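Long-range contact in GCN5-related N-acetyltransferase (Kribbella flavida, PDB 4MY0), which probably transfers acetyl groups from acetyl-coenzyme A to amino groups of acceptors, possibly aminoglycosides: residues R294-L306 against A372-A384. Numbering follows the deposited sequence.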
ATOM      1  N   ARG C 294      -8.052 -30.105  36.410  1.00 29.33           N
ATOM      2  CA  ARG C 294      -8.785 -29.826  35.176  1.00 29.78           C
ATOM      3  C   ARG C 294     -10.281 -30.087  35.331  1.00 30.51           C
ATOM      4  O   ARG C 294     -10.683 -30.983  36.068  1.00 34.53           O
ATOM      5  CB  ARG C 294      -8.252 -30.694  34.025  1.00 27.24           C
ATOM      6  CG  ARG C 294      -8.663 -30.187  32.630  1.00 24.97           C
ATOM      7  CD  ARG C 294      -8.232 -31.138  31.532  1.00 28.32           C
ATOM      8  NE  ARG C 294      -8.204 -30.526  30.193  1.00 28.95           N
ATOM      9  CZ  ARG C 294      -9.281 -30.368  29.421  1.00 29.57           C
ATOM     10  NH1 ARG C 294     -10.472 -30.758  29.863  1.00 31.43           N
ATOM     11  NH2 ARG C 294      -9.180 -29.825  28.208  1.00 32.03           N
ATOM     12  N   GLY C 295     -11.111 -29.306  34.643  1.00 25.41           N
ATOM     13  CA  GLY C 295     -12.518 -29.669  34.514  1.00 26.24           C
ATOM     14  C   GLY C 295     -12.624 -30.632  33.345  1.00 29.25           C
ATOM     15  O   GLY C 295     -11.848 -30.522  32.394  1.00 30.87           O
ATOM     16  N   PHE C 296     -13.538 -31.591  33.417  1.00 33.37           N
ATOM     17  CA  PHE C 296     -13.737 -32.519  32.305  1.00 34.48           C
ATOM     18  C   PHE C 296     -15.177 -32.452  31.818  1.00 37.87           C
ATOM     19  O   PHE C 296     -16.071 -32.112  32.585  1.00 35.36           O
ATOM     20  CB  PHE C 296     -13.375 -33.953  32.711  1.00 32.82           C
ATOM     21  CG  PHE C 296     -11.897 -34.182  32.837  1.00 33.49           C
ATOM     22  CD1 PHE C 296     -11.153 -34.599  31.742  1.00 30.62           C
ATOM     23  CD2 PHE C 296     -11.241 -33.954  34.042  1.00 31.62           C
ATOM     24  CE1 PHE C 296      -9.785 -34.789  31.845  1.00 29.50           C
ATOM     25  CE2 PHE C 296      -9.865 -34.147  34.149  1.00 28.63           C
ATOM     26  CZ  PHE C 296      -9.143 -34.567  33.056  1.00 28.28           C
ATOM     27  N   ALA C 297     -15.386 -32.786  30.547  1.00 39.83           N
ATOM     28  CA  ALA C 297     -16.696 -32.677  29.906  1.00 44.58           C
ATOM     29  C   ALA C 297     -17.813 -33.398  30.663  1.00 44.49           C
ATOM     30  O   ALA C 297     -17.668 -34.556  31.039  1.00 44.41           O
ATOM     31  CB  ALA C 297     -16.621 -33.181  28.467  1.00 43.24           C
ATOM     32  N   PRO C 298     -18.941 -32.703  30.876  1.00 48.81           N
ATOM     33  CA  PRO C 298     -20.127 -33.266  31.532  1.00 53.01           C
ATOM     34  C   PRO C 298     -20.527 -34.582  30.877  1.00 52.69           C
ATOM     35  O   PRO C 298     -20.569 -34.659  29.650  1.00 53.76           O
ATOM     36  CB  PRO C 298     -21.209 -32.213  31.264  1.00 51.11           C
ATOM     37  CG  PRO C 298     -20.467 -30.945  31.031  1.00 47.18           C
ATOM     38  CD  PRO C 298     -19.175 -31.337  30.375  1.00 47.70           C
ATOM     39  N   GLY C 299     -20.792 -35.606  31.677  1.00 51.50           N
ATOM     40  CA  GLY C 299     -21.241 -36.879  31.142  1.00 53.18           C
ATOM     41  C   GLY C 299     -20.136 -37.764  30.593  1.00 52.57           C
ATOM     42  O   GLY C 299     -20.332 -38.970  30.418  1.00 54.95           O
ATOM     43  N   ALA C 300     -18.977 -37.175  30.321  1.00 50.89           N
ATOM     44  CA  ALA C 300     -17.834 -37.936  29.822  1.00 49.93           C
ATOM     45  C   ALA C 300     -17.331 -38.950  30.845  1.00 48.13           C
ATOM     46  O   ALA C 300     -17.200 -38.649  32.032  1.00 50.80           O
ATOM     47  CB  ALA C 300     -16.702 -37.005  29.401  1.00 46.04           C
ATOM     48  N   ALA C 301     -17.061 -40.161  30.373  1.00 47.55           N
ATOM     49  CA  ALA C 301     -16.471 -41.200  31.204  1.00 45.41           C
ATOM     50  C   ALA C 301     -15.347 -41.891  30.431  1.00 44.47           C
ATOM     51  O   ALA C 301     -15.484 -42.161  29.232  1.00 41.96           O
ATOM     52  CB  ALA C 301     -17.521 -42.201  31.622  1.00 42.36           C
ATOM     53  N   ALA C 302     -14.238 -42.169  31.112  1.00 41.58           N
ATOM     54  CA  ALA C 302     -13.087 -42.781  30.456  1.00 36.39           C
ATOM     55  C   ALA C 302     -12.162 -43.468  31.441  1.00 35.31           C
ATOM     56  O   ALA C 302     -11.794 -42.893  32.465  1.00 37.86           O
ATOM     57  CB  ALA C 302     -12.318 -41.739  29.664  1.00 33.93           C
ATOM     58  N   GLU C 303     -11.789 -44.701  31.118  1.00 37.08           N
ATOM     59  CA  GLU C 303     -10.747 -45.425  31.840  1.00 39.11           C
ATOM     60  C   GLU C 303      -9.744 -45.872  30.788  1.00 39.37           C
ATOM     61  O   GLU C 303     -10.041 -46.759  29.989  1.00 43.01           O
ATOM     62  CB  GLU C 303     -11.322 -46.651  32.543  1.00 39.79           C
ATOM     63  CG  GLU C 303     -12.509 -46.364  33.458  1.00 47.87           C
ATOM     64  CD  GLU C 303     -12.113 -45.691  34.763  1.00 56.16           C
ATOM     65  OE1 GLU C 303     -13.017 -45.225  35.489  1.00 61.57           O
ATOM     66  OE2 GLU C 303     -10.905 -45.633  35.071  1.00 55.55           O
ATOM     67  N   VAL C 304      -8.566 -45.254  30.781  1.00 31.69           N
ATOM     68  CA  VAL C 304      -7.599 -45.445  29.707  1.00 40.01           C
ATOM     69  C   VAL C 304      -6.192 -45.331  30.259  1.00 37.90           C
ATOM     70  O   VAL C 304      -5.911 -44.427  31.049  1.00 38.52           O
ATOM     71  CB  VAL C 304      -7.735 -44.331  28.629  1.00 42.82           C
ATOM     72  CG1 VAL C 304      -6.659 -44.474  27.575  1.00 40.87           C
ATOM     73  CG2 VAL C 304      -9.103 -44.363  27.978  1.00 49.06           C
ATOM     74  N   ASP C 305      -5.302 -46.221  29.835  1.00 33.73           N
ATOM     75  CA  ASP C 305      -3.888 -46.075  30.192  1.00 33.96           C
ATOM     76  C   ASP C 305      -3.137 -45.140  29.234  1.00 34.75           C
ATOM     77  O   ASP C 305      -3.453 -45.061  28.043  1.00 34.31           O
ATOM     78  CB  ASP C 305      -3.201 -47.446  30.267  1.00 34.04           C
ATOM     79  CG  ASP C 305      -3.399 -48.137  31.624  1.00 37.93           C
ATOM     80  OD1 ASP C 305      -4.295 -47.719  32.397  1.00 37.13           O
ATOM     81  OD2 ASP C 305      -2.658 -49.106  31.917  1.00 37.33           O
ATOM     82  N   LEU C 306      -2.153 -44.421  29.773  1.00 34.72           N
ATOM     83  CA  LEU C 306      -1.265 -43.576  28.983  1.00 36.62           C
ATOM     84  C   LEU C 306       0.170 -43.937  29.338  1.00 35.44           C
ATOM     85  O   LEU C 306       0.501 -44.080  30.521  1.00 33.34           O
ATOM     86  CB  LEU C 306      -1.484 -42.105  29.323  1.00 34.66           C
ATOM     87  CG  LEU C 306      -2.899 -41.572  29.166  1.00 40.41           C
ATOM     88  CD1 LEU C 306      -2.946 -40.100  29.543  1.00 38.62           C
ATOM     89  CD2 LEU C 306      -3.381 -41.789  27.731  1.00 41.89           C
ATOM     90  N   ALA C 372      -9.950 -47.717  20.304  1.00 55.86           N
ATOM     91  CA  ALA C 372     -10.993 -47.500  21.302  1.00 57.05           C
ATOM     92  C   ALA C 372     -10.574 -46.511  22.394  1.00 55.72           C
ATOM     93  O   ALA C 372     -11.414 -45.806  22.953  1.00 55.38           O
ATOM     94  CB  ALA C 372     -11.428 -48.837  21.922  1.00 57.87           C
ATOM     95  N   SER C 373      -9.280 -46.465  22.705  1.00 57.16           N
ATOM     96  CA  SER C 373      -8.774 -45.479  23.657  1.00 60.37           C
ATOM     97  C   SER C 373      -8.938 -44.066  23.100  1.00 59.92           C
ATOM     98  O   SER C 373      -9.277 -43.138  23.838  1.00 60.78           O
ATOM     99  CB  SER C 373      -7.302 -45.742  23.989  1.00 64.00           C
ATOM    100  OG  SER C 373      -7.143 -46.972  24.671  1.00 69.04           O
ATOM    101  N   ASP C 374      -8.705 -43.918  21.793  1.00 58.33           N
ATOM    102  CA  ASP C 374      -8.781 -42.622  21.112  1.00 53.64           C
ATOM    103  C   ASP C 374     -10.127 -41.934  21.307  1.00 46.03           C
ATOM    104  O   ASP C 374     -10.193 -40.736  21.582  1.00 42.25           O
ATOM    105  CB  ASP C 374      -8.518 -42.786  19.610  1.00 56.70           C
ATOM    106  CG  ASP C 374      -7.045 -42.955  19.283  1.00 60.53           C
ATOM    107  OD1 ASP C 374      -6.666 -42.699  18.117  1.00 61.15           O
ATOM    108  OD2 ASP C 374      -6.266 -43.336  20.185  1.00 63.68           O
ATOM    109  N   ARG C 375     -11.201 -42.700  21.165  1.00 47.14           N
ATOM    110  CA  ARG C 375     -12.546 -42.155  21.305  1.00 50.86           C
ATOM    111  C   ARG C 375     -12.838 -41.698  22.734  1.00 50.03           C
ATOM    112  O   ARG C 375     -13.409 -40.625  22.937  1.00 52.59           O
ATOM    113  CB  ARG C 375     -13.590 -43.169  20.830  1.00 54.88           C
ATOM    114  CG  ARG C 375     -13.729 -43.226  19.321  1.00 59.94           C
ATOM    115  CD  ARG C 375     -14.910 -44.082  18.889  1.00 67.86           C
ATOM    116  NE  ARG C 375     -14.630 -45.507  19.026  1.00 75.15           N
ATOM    117  CZ  ARG C 375     -14.010 -46.236  18.104  1.00 80.31           C
ATOM    118  NH1 ARG C 375     -13.796 -47.530  18.310  1.00 82.64           N
ATOM    119  NH2 ARG C 375     -13.600 -45.673  16.974  1.00 80.59           N
ATOM    120  N   LEU C 376     -12.448 -42.510  23.715  1.00 49.22           N
ATOM    121  CA  LEU C 376     -12.595 -42.135  25.124  1.00 50.81           C
ATOM    122  C   LEU C 376     -11.828 -40.843  25.447  1.00 44.45           C
ATOM    123  O   LEU C 376     -12.392 -39.885  25.985  1.00 43.21           O
ATOM    124  CB  LEU C 376     -12.128 -43.270  26.047  1.00 52.85           C
ATOM    125  CG  LEU C 376     -13.063 -44.439  26.392  1.00 55.28           C
ATOM    126  CD1 LEU C 376     -14.467 -44.273  25.808  1.00 55.95           C
ATOM    127  CD2 LEU C 376     -12.453 -45.764  25.967  1.00 56.37           C
ATOM    128  N   LEU C 377     -10.545 -40.817  25.111  1.00 41.86           N
ATOM    129  CA  LEU C 377      -9.731 -39.630  25.345  1.00 38.84           C
ATOM    130  C   LEU C 377     -10.280 -38.393  24.640  1.00 41.96           C
ATOM    131  O   LEU C 377     -10.272 -37.293  25.202  1.00 40.07           O
ATOM    132  CB  LEU C 377      -8.292 -39.882  24.904  1.00 39.07           C
ATOM    133  CG  LEU C 377      -7.509 -40.863  25.767  1.00 37.77           C
ATOM    134  CD1 LEU C 377      -6.183 -41.201  25.101  1.00 32.48           C
ATOM    135  CD2 LEU C 377      -7.285 -40.269  27.140  1.00 35.58           C
ATOM    136  N   ASP C 378     -10.750 -38.569  23.407  1.00 45.27           N
ATOM    137  CA  ASP C 378     -11.264 -37.442  22.629  1.00 47.65           C
ATOM    138  C   ASP C 378     -12.420 -36.735  23.350  1.00 47.53           C
ATOM    139  O   ASP C 378     -12.404 -35.511  23.515  1.00 45.74           O
ATOM    140  CB  ASP C 378     -11.684 -37.896  21.221  1.00 53.52           C
ATOM    141  CG  ASP C 378     -10.584 -37.677  20.168  1.00 57.27           C
ATOM    142  OD1 ASP C 378      -9.459 -37.259  20.522  1.00 55.23           O
ATOM    143  OD2 ASP C 378     -10.847 -37.934  18.972  1.00 61.42           O
ATOM    144  N   THR C 379     -13.410 -37.500  23.801  1.00 50.53           N
ATOM    145  CA  THR C 379     -14.561 -36.902  24.488  1.00 53.38           C
ATOM    146  C   THR C 379     -14.239 -36.374  25.897  1.00 47.70           C
ATOM    147  O   THR C 379     -14.718 -35.311  26.288  1.00 49.85           O
ATOM    148  CB  THR C 379     -15.771 -37.858  24.526  1.00 56.86           C
ATOM    149  OG1 THR C 379     -15.388 -39.099  25.127  1.00 60.48           O
ATOM    150  CG2 THR C 379     -16.264 -38.120  23.114  1.00 57.39           C
ATOM    151  N   ALA C 380     -13.430 -37.120  26.645  1.00 39.87           N
ATOM    152  CA  ALA C 380     -12.940 -36.674  27.953  1.00 40.54           C
ATOM    153  C   ALA C 380     -12.346 -35.262  27.907  1.00 40.22           C
ATOM    154  O   ALA C 380     -12.747 -34.378  28.669  1.00 42.51           O
ATOM    155  CB  ALA C 380     -11.899 -37.655  28.480  1.00 38.13           C
ATOM    156  N   PHE C 381     -11.384 -35.057  27.012  1.00 35.78           N
ATOM    157  CA  PHE C 381     -10.713 -33.765  26.908  1.00 34.47           C
ATOM    158  C   PHE C 381     -11.450 -32.814  25.974  1.00 34.76           C
ATOM    159  O   PHE C 381     -10.991 -31.702  25.712  1.00 34.05           O
ATOM    160  CB  PHE C 381      -9.262 -33.953  26.456  1.00 28.69           C
ATOM    161  CG  PHE C 381      -8.383 -34.617  27.491  1.00 28.87           C
ATOM    162  CD1 PHE C 381      -7.750 -33.862  28.468  1.00 24.82           C
ATOM    163  CD2 PHE C 381      -8.198 -35.998  27.488  1.00 31.00           C
ATOM    164  CE1 PHE C 381      -6.934 -34.473  29.426  1.00 24.41           C
ATOM    165  CE2 PHE C 381      -7.384 -36.614  28.437  1.00 32.11           C
ATOM    166  CZ  PHE C 381      -6.750 -35.849  29.406  1.00 27.18           C
ATOM    167  N   GLY C 382     -12.598 -33.253  25.473  1.00 38.46           N
ATOM    168  CA  GLY C 382     -13.394 -32.425  24.587  1.00 42.56           C
ATOM    169  C   GLY C 382     -14.025 -31.230  25.277  1.00 47.86           C
ATOM    170  O   GLY C 382     -13.967 -31.103  26.500  1.00 53.44           O
ATOM    171  N   GLY C 383     -14.637 -30.353  24.489  1.00 46.74           N
ATOM    172  CA  GLY C 383     -15.295 -29.181  25.034  1.00 46.60           C
ATOM    173  C   GLY C 383     -14.974 -27.992  24.163  1.00 44.73           C
ATOM    174  O   GLY C 383     -14.517 -28.158  23.033  1.00 39.59           O
ATOM    175  N   ALA C 384     -15.203 -26.790  24.682  1.00 45.78           N
ATOM    176  CA  ALA C 384     -14.931 -25.577  23.913  1.00 44.08           C
ATOM    177  C   ALA C 384     -13.443 -25.453  23.568  1.00 38.07           C
ATOM    178  O   ALA C 384     -12.572 -25.853  24.348  1.00 35.67           O
ATOM    179  CB  ALA C 384     -15.418 -24.349  24.662  1.00 43.75           C
TER
HETATM  180  O   HOH W   1      -3.892 -46.596  25.871  1.00 41.91           O
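Ala302 and Leu376 sit where strand 302-306 passes over helix 372-380, their CA atoms 5.4 Å apart. The two axes approach to 8.2 Å, with 123° between their N-to-C directions. Upstream of the strand, a type II turn from Ala297 to Ala300 brings the chain along the C-terminal end of the helix, where Ala300 CB lies 4.0 Å from Ala380 CA. No direct hydrogen bond joins the two segments. Small side chains allow the close approach: Ala302 CB meets the CB atoms of Leu376 and Ala380. Val304 straddles the helix surface with both branches: CG1, anti to the backbone N (chi1 176°), reaches Ser373 CB and Leu377 CG, while CG2 rests 3.8 Å from Leu376 CB. Farther along, Leu306 CD2 and Leu377 CD1 touch at 3.9 Å as their side chains run past each other in opposite directions. Strand and helix belong to the sterol carrier protein-like domain, in which the helix packs on a mixed sheet; Leu377 and Phe381 also touch Leu322 of the neighbouring strand 318-325. Beyond the helix, the edge of Phe296 points at the face of Phe381 in a T-shaped pair, centroids 5.4 Å apart and planes at 67°. CE1 of Phe296 makes the approach, offset toward the rim of the Phe381 ring. Phe381 CD1 in turn lies over one face of the Arg294 guanidinium, 3.8 Å from NE, with the two planes steeply inclined to each other. The extended Arg294 chain continues to Tyr352, hydrogen-bonding its carbonyl oxygen through NH2 and forming a cation-pi contact with its ring.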